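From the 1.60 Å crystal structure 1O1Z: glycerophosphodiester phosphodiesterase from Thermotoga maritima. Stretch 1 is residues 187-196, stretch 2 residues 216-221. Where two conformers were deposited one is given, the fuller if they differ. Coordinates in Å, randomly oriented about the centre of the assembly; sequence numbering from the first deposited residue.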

# COMPACT_ATOMS: atom_id res chain seq x y z
N ALA A 187 -16.42 15.91 -0.54
CA ALA A 187 -15.61 14.71 -0.56
C ALA A 187 -15.95 13.78 0.60
O ALA A 187 -16.08 12.59 0.41
CB ALA A 187 -14.14 15.05 -0.54
N VAL A 188 -16.10 14.35 1.80
CA VAL A 188 -16.51 13.57 2.96
C VAL A 188 -17.83 12.85 2.69
O VAL A 188 -17.96 11.66 2.96
CB VAL A 188 -16.66 14.47 4.20
CG1 VAL A 188 -17.29 13.69 5.38
CG2 VAL A 188 -15.32 15.07 4.62
N GLU A 189 -18.78 13.57 2.10
CA GLU A 189 -20.08 12.99 1.78
C GLU A 189 -19.97 11.84 0.79
O GLU A 189 -20.60 10.79 0.95
CB GLU A 189 -21.00 14.06 1.20
CG GLU A 189 -22.39 13.54 0.90
CD GLU A 189 -23.35 14.61 0.43
OE1 GLU A 189 -22.97 15.79 0.35
OE2 GLU A 189 -24.52 14.23 0.15
N VAL A 190 -19.18 12.03 -0.26
CA VAL A 190 -18.96 10.99 -1.25
C VAL A 190 -18.35 9.73 -0.62
O VAL A 190 -18.79 8.62 -0.86
CB VAL A 190 -18.07 11.53 -2.40
CG1 VAL A 190 -17.62 10.39 -3.35
CG2 VAL A 190 -18.79 12.62 -3.18
N LEU A 191 -17.34 9.92 0.22
CA LEU A 191 -16.69 8.78 0.85
C LEU A 191 -17.65 8.06 1.80
O LEU A 191 -17.64 6.84 1.88
CB LEU A 191 -15.42 9.23 1.58
CG LEU A 191 -14.34 9.74 0.61
CD1 LEU A 191 -13.21 10.39 1.40
CD2 LEU A 191 -13.84 8.61 -0.29
N ARG A 192 -18.48 8.82 2.51
CA ARG A 192 -19.49 8.18 3.36
C ARG A 192 -20.43 7.31 2.55
O ARG A 192 -20.84 6.25 3.01
CB ARG A 192 -20.30 9.22 4.13
CG ARG A 192 -19.56 9.88 5.24
CD ARG A 192 -20.35 10.98 5.88
NE ARG A 192 -19.65 11.53 7.02
CZ ARG A 192 -20.08 12.59 7.69
NH1 ARG A 192 -21.20 13.20 7.32
NH2 ARG A 192 -19.38 13.03 8.73
N SER A 193 -20.79 7.76 1.36
CA SER A 193 -21.71 6.99 0.49
C SER A 193 -21.06 5.68 0.08
O SER A 193 -21.72 4.64 0.07
CB SER A 193 -22.14 7.80 -0.76
OG SER A 193 -21.15 7.83 -1.78
N PHE A 194 -19.77 5.74 -0.23
CA PHE A 194 -19.01 4.55 -0.62
C PHE A 194 -18.97 3.55 0.57
O PHE A 194 -19.16 2.34 0.41
CB PHE A 194 -17.58 4.93 -1.03
CG PHE A 194 -17.44 5.71 -2.35
CD1 PHE A 194 -18.36 5.56 -3.37
CD2 PHE A 194 -16.35 6.55 -2.54
CE1 PHE A 194 -18.21 6.26 -4.59
CE2 PHE A 194 -16.17 7.23 -3.75
CZ PHE A 194 -17.11 7.09 -4.77
N ARG A 195 -18.70 4.06 1.76
CA ARG A 195 -18.55 3.22 2.94
C ARG A 195 -19.88 2.54 3.29
O ARG A 195 -19.88 1.37 3.71
CB ARG A 195 -18.08 4.08 4.10
CG ARG A 195 -17.43 3.35 5.18
CD ARG A 195 -16.53 4.28 5.96
NE ARG A 195 -15.99 3.57 7.08
CZ ARG A 195 -16.09 3.98 8.34
NH1 ARG A 195 -16.76 5.09 8.66
NH2 ARG A 195 -15.51 3.26 9.29
N LYS A 196 -20.98 3.24 3.08
CA LYS A 196 -22.32 2.70 3.33
C LYS A 196 -22.59 1.48 2.45
O LYS A 196 -23.31 0.56 2.85
CB LYS A 196 -23.38 3.79 3.11
CG LYS A 196 -24.80 3.39 3.46
CD LYS A 196 -25.76 4.58 3.35
N ARG A 216 -11.08 9.84 12.20
CA ARG A 216 -11.06 8.39 12.33
C ARG A 216 -12.43 7.72 12.31
O ARG A 216 -12.50 6.56 11.93
CB ARG A 216 -10.24 7.90 13.50
CG ARG A 216 -10.67 8.42 14.77
CD ARG A 216 -9.81 7.87 15.89
NE ARG A 216 -9.94 6.41 15.97
CZ ARG A 216 -9.13 5.63 16.69
NH1 ARG A 216 -8.13 6.16 17.37
NH2 ARG A 216 -9.33 4.33 16.72
N ARG A 217 -13.48 8.46 12.62
CA ARG A 217 -14.83 7.95 12.50
C ARG A 217 -15.23 7.70 11.04
O ARG A 217 -16.20 6.99 10.79
CB ARG A 217 -15.84 8.93 13.12
N GLU A 218 -14.48 8.30 10.11
CA GLU A 218 -14.78 8.23 8.67
C GLU A 218 -14.01 7.15 7.92
O GLU A 218 -14.23 6.96 6.72
CB GLU A 218 -14.42 9.56 8.01
CG GLU A 218 -15.06 10.79 8.65
CD GLU A 218 -16.57 10.77 8.53
OE1 GLU A 218 -17.07 10.44 7.44
OE2 GLU A 218 -17.26 11.07 9.53
N ILE A 219 -13.07 6.48 8.60
CA ILE A 219 -12.16 5.60 7.91
C ILE A 219 -12.13 4.21 8.53
O ILE A 219 -12.44 4.02 9.72
CB ILE A 219 -10.71 6.16 7.90
CG1 ILE A 219 -10.08 6.15 9.28
CG2 ILE A 219 -10.69 7.58 7.29
CD1 ILE A 219 -8.64 6.64 9.34
N ASP A 220 -11.70 3.27 7.71
CA ASP A 220 -11.52 1.88 8.13
C ASP A 220 -10.06 1.50 8.38
O ASP A 220 -9.79 0.51 9.06
CB ASP A 220 -12.09 0.98 7.05
CG ASP A 220 -13.56 1.19 6.87
OD1 ASP A 220 -13.96 1.77 5.83
OD2 ASP A 220 -14.36 0.86 7.79
N GLY A 221 -9.13 2.27 7.83
CA GLY A 221 -7.72 1.98 7.92
C GLY A 221 -6.85 3.18 7.69
O GLY A 221 -7.26 4.17 7.08
O HOH W 1 -16.18 10.39 4.88
O HOH W 2 -15.60 4.41 12.09

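The guanidinium of Arg195 is used on two sides at once: its edge bonds the carboxylate of Asp220 and the backbone oxygen Arg217 O, while Glu218 C and Ile219 C lie over one face. Together with Arg192, three residues, a little under one helical turn, before it, Arg195 makes every direct hydrogen bond between these stretches, each arginine pairing with a different acid. Residues 187-196 belong to a helix that begins earlier in the chain, held by regular i to i+4 backbone bonds such as Arg192 N to Val188 O (2.9 Å) and Arg195 N to Leu191 O (3.0 Å). Residues 216-218 have helical backbone angles without the regular bonds; beyond them the chain extends at Ile219. The backbones stay well apart, with Arg192 CA 7.1 Å from Glu218 CA and Arg195 CA 8.4 Å from Ile219 CA, so long side chains must span the gap, and the buried surface is a modest 302 Å².

Arg192 starts sideways to the second stretch, but its extended chain (chi1 m, chi2 and chi3 t) brings the guanidinium to Glu218. That acid also leaves its backbone sideways, and its chi1 m, chi2 m rotamer brings the carboxylate nearer the helix. The two charged groups meet in a bidentate salt bridge: Arg192 NE donates to Glu218 OE1 at 2.8 Å and Arg192 NH2 to Glu218 OE2 at 3.0 Å, with N-H...O angles of 164° and 161°. Glu218 OE1 lies near the guanidinium plane, where the N-H bonds point. The same oxygen accepts a bond from water 1 (2.7 Å from water O to Glu218 OE1), which also donates to Val188 O at 2.9 Å, tying the acid to the helix backbone. Val188 CG1 lies 3.9 Å from Glu218 OE1, a van der Waals contact at the flank of the salt bridge.

The CA-to-CB bond of Arg195 points toward the second stretch, and the residue has the largest covered area of the contact. Its salt bridge to Asp220 uses Arg195 NE to Asp220 OD1 (3.0 Å) and Arg195 NH2 to Asp220 OD2 (3.1 Å); a weak bond from Arg195 NE to Asp220 OD2 (3.2 Å) makes the NE donation bifurcated. The remaining terminal nitrogen, Arg195 NH1, donates to the backbone carbonyl Arg217 O at 2.9 Å, so one guanidinium binds both a charged carboxylate and a neutral peptide oxygen. Water 2 reinforces this link, accepting from Arg195 NH2 and donating to Arg217 O, each at 3.0 Å from the water O. The CA-to-CB bond of Ile219 points away from the helix.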